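Fimbriae-associated protein Fap1 (PDB 3RGU) probably acts as a cell-wall-anchored fimbrial adhesin of Streptococcus parasanguinis in oral biofilm formation. Local coordinates at residues A[31-35]-A[74-78]; A[66-71]-A[94-99]. All coordinates share one frame; numbering follows the deposited sequence.

Contacts 1 and 2 share helix 54-79, which packs against helix 32-50 in contact 1 and against helix 85-109 in contact 2, so together they sample two of the interfaces of the three-helix bundle. Their centres lie about 10 Å apart; the centre of contact 2 is about 3 Å, and that of contact 1 about 10 Å, from the centre of the chain. They meet in the interior: Met34 CG lies 3.8 Å from Leu95 CD2, and Ile35 O lies 3.6 Å from Leu71 CD1. Thr74 OG1 of contact 1 also packs 3.9 Å from Leu95 CB of contact 2. In sequence order the segments of the two contacts alternate.

Contact 1. Residues A[31-35]-A[74-78]; sequences LDKMI and TKNLI
The carboxylate of Asp32 is the one flat group that reaches across to 74-78: its OD1 comes within 4.2 Å of Ile78 CD1, a marginal, oblique touch at the exposed border. Behind it the contact is aliphatic, with Ile35 most deeply placed and Ile78 offering two branches to different neighbours. With chi1 of Ile78 at 60°, CG1 stands between the backbone N and the carbonyl carbon, while CG2 is anti to that carbon. CG2 can therefore lie beside Leu31, with CD2 of Leu31 3.4 Å from CG2 of Ile78 as the two side chains run past each other in opposite directions. The longer branch instead meets Ile35 tip to tip, CD1 of Ile35 being 3.6 Å from CD1 of Ile78.

One turn earlier, Thr74 sets its methyl against both Leu31 and Ile35. Its CG2 is 4.0 Å from Leu31 CD2 and 4.1 Å from Ile35 CD1, two nearly equal distances that place it as a shared neighbour. The hydroxyl is turned the other way, OG1 lying anti to the carbonyl carbon (chi1 -53°) and bonding to Gln70 O within its own helix, so that a buried polar atom is satisfied without a partner from 31-35. Lys75 adds its aliphatic stem, CG 4.4 Å from Ile35 CD1, and its amino group forms a salt bridge with Glu72.

This is helix-helix packing in the three-helix bundle, joining the beginning of helix 32-50 to the last turns of helix 54-79; Tyr92 of helix 85-109 also touches Leu31. The chemistry implies an attachment by van der Waals contact and burial of 236 Å², without directional bonds between the segments, the polar groups of Thr74 and Lys75 being served within helix 54-79.

Contact 2. Residues A[66-71]-A[94-99]; sequences ATQSQL and TLGNNT
Gln70 spreads its side chain along 94-99, and its conformation decides what each part meets. CG is anti to the backbone N (chi1 -177°) and passes 3.7 Å from Leu95 CA. A bend at chi2, 50°, then brings the amide round to Thr94, with the two side chains crossing at about a right angle. CD of Gln70 is the amide atom nearest the Thr94 methyl, 3.6 Å from CG2, with OE1 almost as close. The Thr94 hydroxyl turns back to Ile90 O in its own helix.

Leu95 is likewise extended at chi1, and this carries CD1 across to the other backbone, 3.6 Å from Leu71 N and 3.9 Å from Leu71 CB. The segments belong to neighbouring antiparallel helices of an up-down-up three-helix bundle: their axes come within 9.0 Å, and their directions differ by 159°. Helix 32-50 covers the inner side, where Ala38 touches both Leu71 and Thr99.

Further along, Thr67 and Asn98 are where the two backbones run closest, CA to CA 5.3 Å. The hydroxyl of Thr67 bonds to Ser63 O; the Thr67 and Thr99 side chains cross at about a right angle, with CG2 of Thr67 near the Thr99 hydroxyl. Thr99 OG1 donates to Leu95 O at 2.9 Å, whereas Thr99 N reaches the same oxygen from the opposite face of its plane, so two donors from one residue grip the Leu95 oxygen, and the OG1 bond is what fixes the hydroxyl. Asn98, with CG anti to the carbonyl carbon and beside the backbone N, presents the ND2 end of its amide, 3.5 Å from Gln70 CB.

Contact 1. Residues A[31-35]-A[74-78]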
ATOM      1  N   LEU A  31      11.586  -4.421   0.057  1.00 87.34           N
ATOM      2  CA  LEU A  31      10.572  -3.393   0.005  1.00 79.57           C
ATOM      3  C   LEU A  31      10.178  -3.386  -1.445  1.00 83.79           C
ATOM      4  O   LEU A  31       9.000  -3.310  -1.765  1.00 87.80           O
ATOM      5  CB  LEU A  31      11.146  -2.035   0.376  1.00 73.26           C
ATOM      6  CG  LEU A  31      11.214  -1.627   1.832  1.00 72.46           C
ATOM      7  CD1 LEU A  31      12.016  -2.657   2.570  1.00 90.06           C
ATOM      8  CD2 LEU A  31      11.915  -0.297   1.925  1.00 67.20           C
ATOM      9  N   ASP A  32      11.186  -3.467  -2.313  1.00 81.14           N
ATOM     10  CA  ASP A  32      10.985  -3.640  -3.740  1.00 84.36           C
ATOM     11  C   ASP A  32       9.835  -4.608  -3.998  1.00 88.44           C
ATOM     12  O   ASP A  32       9.052  -4.409  -4.935  1.00 98.72           O
ATOM     13  CB  ASP A  32      12.271  -4.133  -4.400  1.00 87.96           C
ATOM     14  CG  ASP A  32      13.348  -3.066  -4.447  1.00 98.61           C
ATOM     15  OD1 ASP A  32      13.037  -1.872  -4.239  1.00106.51           O
ATOM     16  OD2 ASP A  32      14.519  -3.419  -4.684  1.00101.62           O
ATOM     17  N   LYS A  33       9.743  -5.643  -3.161  1.00 80.03           N
ATOM     18  CA  LYS A  33       8.644  -6.596  -3.219  1.00 77.68           C
ATOM     19  C   LYS A  33       7.334  -6.038  -2.679  1.00 80.12           C
ATOM     20  O   LYS A  33       6.274  -6.307  -3.235  1.00 82.48           O
ATOM     21  CB  LYS A  33       9.016  -7.871  -2.456  1.00 71.57           C
ATOM     22  N   MET A  34       7.408  -5.287  -1.585  1.00 78.37           N
ATOM     23  CA  MET A  34       6.219  -4.704  -0.981  1.00 76.66           C
ATOM     24  C   MET A  34       5.752  -3.557  -1.853  1.00 77.05           C
ATOM     25  O   MET A  34       4.553  -3.375  -2.092  1.00 79.69           O
ATOM     26  CB  MET A  34       6.545  -4.200   0.426  1.00 76.00           C
ATOM     27  CG  MET A  34       5.342  -3.849   1.276  1.00 75.51           C
ATOM     28  SD  MET A  34       4.147  -5.198   1.455  1.00 92.74           S
ATOM     29  CE  MET A  34       5.161  -6.563   2.052  1.00 94.25           C
ATOM     30  N   ILE A  35       6.714  -2.779  -2.331  1.00 74.55           N
ATOM     31  CA  ILE A  35       6.433  -1.695  -3.255  1.00 74.86           C
ATOM     32  C   ILE A  35       5.664  -2.148  -4.496  1.00 72.47           C
ATOM     33  O   ILE A  35       4.680  -1.524  -4.864  1.00 75.95           O
ATOM     34  CB  ILE A  35       7.710  -0.942  -3.655  1.00 70.19           C
ATOM     35  CG1 ILE A  35       8.058   0.055  -2.560  1.00 67.43           C
ATOM     36  CG2 ILE A  35       7.504  -0.199  -4.955  1.00 67.76           C
ATOM     37  CD1 ILE A  35       9.420   0.651  -2.690  1.00 68.76           C
ATOM     38  N   THR A  74       7.758   5.758   0.860  1.00 59.57           N
ATOM     39  CA  THR A  74       8.681   4.663   0.871  1.00 60.42           C
ATOM     40  C   THR A  74       9.569   4.739  -0.352  1.00 67.45           C
ATOM     41  O   THR A  74      10.748   4.395  -0.296  1.00 73.29           O
ATOM     42  CB  THR A  74       7.931   3.352   0.872  1.00 59.75           C
ATOM     43  OG1 THR A  74       6.982   3.357   1.948  1.00 59.62           O
ATOM     44  CG2 THR A  74       8.902   2.180   1.033  1.00 54.80           C
ATOM     45  N   LYS A  75       9.005   5.200  -1.462  1.00 70.58           N
ATOM     46  CA  LYS A  75       9.772   5.339  -2.690  1.00 70.83           C
ATOM     47  C   LYS A  75      10.851   6.407  -2.535  1.00 71.45           C
ATOM     48  O   LYS A  75      11.973   6.232  -2.995  1.00 69.23           O
ATOM     49  CB  LYS A  75       8.845   5.667  -3.858  1.00 73.96           C
ATOM     50  CG  LYS A  75       8.295   4.437  -4.565  1.00 72.98           C
ATOM     51  CD  LYS A  75       7.020   4.755  -5.332  1.00 74.92           C
ATOM     52  CE  LYS A  75       7.306   5.259  -6.726  1.00 78.14           C
ATOM     53  NZ  LYS A  75       6.135   5.978  -7.285  1.00 79.13           N
ATOM     54  N   ASN A  76      10.499   7.505  -1.881  1.00 73.08           N
ATOM     55  CA  ASN A  76      11.437   8.583  -1.630  1.00 80.24           C
ATOM     56  C   ASN A  76      12.531   8.112  -0.707  1.00 80.49           C
ATOM     57  O   ASN A  76      13.695   8.481  -0.879  1.00 86.90           O
ATOM     58  CB  ASN A  76      10.736   9.780  -0.973  1.00 91.05           C
ATOM     59  CG  ASN A  76       9.744  10.456  -1.897  1.00105.38           C
ATOM     60  OD1 ASN A  76       9.903  10.436  -3.122  1.00111.71           O
ATOM     61  ND2 ASN A  76       8.709  11.068  -1.314  1.00105.48           N
ATOM     62  N   LEU A  77      12.157   7.309   0.284  1.00 74.46           N
ATOM     63  CA  LEU A  77      13.082   6.969   1.343  1.00 71.49           C
ATOM     64  C   LEU A  77      14.171   6.105   0.788  1.00 71.16           C
ATOM     65  O   LEU A  77      15.340   6.413   0.955  1.00 76.71           O
ATOM     66  CB  LEU A  77      12.361   6.291   2.490  1.00 75.91           C
ATOM     67  CG  LEU A  77      13.227   5.819   3.653  1.00 75.18           C
ATOM     68  CD1 LEU A  77      13.915   6.983   4.343  1.00 76.14           C
ATOM     69  CD2 LEU A  77      12.340   5.088   4.621  1.00 78.50           C
ATOM     70  N   ILE A  78      13.794   5.048   0.087  1.00 69.64           N
ATOM     71  CA  ILE A  78      14.787   4.180  -0.516  1.00 67.09           C
ATOM     72  C   ILE A  78      15.647   4.864  -1.565  1.00 68.47           C
ATOM     73  O   ILE A  78      16.665   4.323  -1.968  1.00 78.28           O
ATOM     74  CB  ILE A  78      14.138   2.924  -1.103  1.00 65.56           C
ATOM     75  CG1 ILE A  78      13.125   3.287  -2.188  1.00 61.10           C
ATOM     76  CG2 ILE A  78      13.509   2.086   0.011  1.00 65.28           C
ATOM     77  CD1 ILE A  78      12.692   2.087  -3.034  1.00 58.88           C
TER

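Contact 2. Residues A[66-71]-A[94-99]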
ATOM      1  N   ALA A  66      -4.279   6.185   1.709  1.00 58.35           N
ATOM      2  CA  ALA A  66      -3.256   5.947   2.731  1.00 56.91           C
ATOM      3  C   ALA A  66      -2.143   5.109   2.146  1.00 55.56           C
ATOM      4  O   ALA A  66      -0.955   5.429   2.294  1.00 56.49           O
ATOM      5  CB  ALA A  66      -3.842   5.261   3.927  1.00 57.68           C
ATOM      6  N   THR A  67      -2.528   4.051   1.446  1.00 51.19           N
ATOM      7  CA  THR A  67      -1.536   3.192   0.837  1.00 51.82           C
ATOM      8  C   THR A  67      -0.757   3.971  -0.207  1.00 53.60           C
ATOM      9  O   THR A  67       0.454   3.861  -0.287  1.00 56.06           O
ATOM     10  CB  THR A  67      -2.158   1.962   0.226  1.00 50.51           C
ATOM     11  OG1 THR A  67      -2.981   1.308   1.209  1.00 56.68           O
ATOM     12  CG2 THR A  67      -1.081   1.041  -0.222  1.00 47.89           C
ATOM     13  N   GLN A  68      -1.443   4.800  -0.977  1.00 56.84           N
ATOM     14  CA  GLN A  68      -0.765   5.549  -2.026  1.00 62.76           C
ATOM     15  C   GLN A  68       0.229   6.540  -1.434  1.00 62.44           C
ATOM     16  O   GLN A  68       1.286   6.789  -2.005  1.00 66.05           O
ATOM     17  CB  GLN A  68      -1.779   6.272  -2.912  1.00 64.86           C
ATOM     18  CG  GLN A  68      -1.156   7.089  -4.017  1.00 67.67           C
ATOM     19  CD  GLN A  68      -0.631   6.228  -5.138  1.00 72.93           C
ATOM     20  OE1 GLN A  68      -0.931   5.041  -5.196  1.00 79.88           O
ATOM     21  NE2 GLN A  68       0.153   6.819  -6.042  1.00 73.62           N
ATOM     22  N   SER A  69      -0.125   7.082  -0.280  1.00 59.56           N
ATOM     23  CA  SER A  69       0.657   8.100   0.369  1.00 61.57           C
ATOM     24  C   SER A  69       1.947   7.508   0.905  1.00 65.92           C
ATOM     25  O   SER A  69       3.041   8.067   0.728  1.00 66.91           O
ATOM     26  CB  SER A  69      -0.157   8.669   1.521  1.00 59.78           C
ATOM     27  OG  SER A  69       0.666   9.457   2.348  1.00 63.19           O
ATOM     28  N   GLN A  70       1.786   6.368   1.570  1.00 63.29           N
ATOM     29  CA  GLN A  70       2.866   5.658   2.213  1.00 60.37           C
ATOM     30  C   GLN A  70       3.822   5.101   1.164  1.00 60.97           C
ATOM     31  O   GLN A  70       5.034   5.185   1.306  1.00 61.43           O
ATOM     32  CB  GLN A  70       2.268   4.546   3.066  1.00 59.36           C
ATOM     33  CG  GLN A  70       3.262   3.745   3.869  1.00 65.24           C
ATOM     34  CD  GLN A  70       4.212   4.607   4.669  1.00 64.05           C
ATOM     35  OE1 GLN A  70       3.824   5.633   5.225  1.00 60.77           O
ATOM     36  NE2 GLN A  70       5.474   4.188   4.730  1.00 63.97           N
ATOM     37  N   LEU A  71       3.263   4.550   0.097  1.00 61.95           N
ATOM     38  CA  LEU A  71       4.054   4.051  -1.010  1.00 61.95           C
ATOM     39  C   LEU A  71       4.962   5.111  -1.570  1.00 61.83           C
ATOM     40  O   LEU A  71       6.095   4.820  -1.906  1.00 62.72           O
ATOM     41  CB  LEU A  71       3.148   3.558  -2.125  1.00 63.96           C
ATOM     42  CG  LEU A  71       3.804   3.092  -3.421  1.00 64.07           C
ATOM     43  CD1 LEU A  71       4.290   1.679  -3.267  1.00 65.70           C
ATOM     44  CD2 LEU A  71       2.794   3.155  -4.543  1.00 73.54           C
ATOM     45  N   THR A  94       5.078  -0.341   7.820  1.00 63.55           N
ATOM     46  CA  THR A  94       3.926   0.522   7.638  1.00 63.85           C
ATOM     47  C   THR A  94       3.303   0.296   6.262  1.00 64.15           C
ATOM     48  O   THR A  94       2.086   0.087   6.150  1.00 58.35           O
ATOM     49  CB  THR A  94       4.311   1.992   7.784  1.00 64.98           C
ATOM     50  OG1 THR A  94       4.850   2.208   9.086  1.00 63.75           O
ATOM     51  CG2 THR A  94       3.089   2.887   7.593  1.00 66.45           C
ATOM     52  N   LEU A  95       4.140   0.347   5.224  1.00 63.51           N
ATOM     53  CA  LEU A  95       3.666   0.106   3.877  1.00 65.16           C
ATOM     54  C   LEU A  95       2.975  -1.251   3.797  1.00 66.39           C
ATOM     55  O   LEU A  95       1.950  -1.389   3.127  1.00 67.89           O
ATOM     56  CB  LEU A  95       4.791   0.205   2.839  1.00 65.25           C
ATOM     57  CG  LEU A  95       4.295  -0.025   1.395  1.00 65.42           C
ATOM     58  CD1 LEU A  95       3.327   1.078   0.936  1.00 63.93           C
ATOM     59  CD2 LEU A  95       5.446  -0.178   0.402  1.00 67.88           C
ATOM     60  N   GLY A  96       3.530  -2.237   4.496  1.00 63.27           N
ATOM     61  CA  GLY A  96       2.960  -3.576   4.523  1.00 60.25           C
ATOM     62  C   GLY A  96       1.584  -3.566   5.152  1.00 64.66           C
ATOM     63  O   GLY A  96       0.645  -4.124   4.592  1.00 67.54           O
ATOM     64  N   ASN A  97       1.467  -2.909   6.305  1.00 66.14           N
ATOM     65  CA  ASN A  97       0.213  -2.844   7.049  1.00 64.92           C
ATOM     66  C   ASN A  97      -0.880  -2.167   6.261  1.00 64.26           C
ATOM     67  O   ASN A  97      -2.022  -2.622   6.256  1.00 70.20           O
ATOM     68  CB  ASN A  97       0.407  -2.112   8.386  1.00 68.69           C
ATOM     69  CG  ASN A  97       1.186  -2.938   9.412  1.00 67.99           C
ATOM     70  OD1 ASN A  97       1.122  -4.181   9.432  1.00 60.61           O
ATOM     71  ND2 ASN A  97       1.923  -2.242  10.277  1.00 71.01           N
ATOM     72  N   ASN A  98      -0.525  -1.072   5.597  1.00 64.30           N
ATOM     73  CA  ASN A  98      -1.453  -0.375   4.724  1.00 59.76           C
ATOM     74  C   ASN A  98      -1.921  -1.242   3.573  1.00 60.81           C
ATOM     75  O   ASN A  98      -3.119  -1.318   3.323  1.00 65.36           O
ATOM     76  CB  ASN A  98      -0.853   0.928   4.219  1.00 57.67           C
ATOM     77  CG  ASN A  98      -0.938   2.029   5.247  1.00 60.92           C
ATOM     78  OD1 ASN A  98      -1.453   1.824   6.347  1.00 64.38           O
ATOM     79  ND2 ASN A  98      -0.432   3.207   4.905  1.00 63.16           N
ATOM     80  N   THR A  99      -0.975  -1.897   2.897  1.00 58.59           N
ATOM     81  CA  THR A  99      -1.255  -2.831   1.806  1.00 59.74           C
ATOM     82  C   THR A  99      -2.143  -3.962   2.325  1.00 64.18           C
ATOM     83  O   THR A  99      -3.117  -4.340   1.677  1.00 67.04           O
ATOM     84  CB  THR A  99       0.045  -3.441   1.270  1.00 58.14           C
ATOM     85  OG1 THR A  99       0.828  -2.418   0.653  1.00 60.77           O
ATOM     86  CG2 THR A  99      -0.233  -4.474   0.237  1.00 62.26           C
TER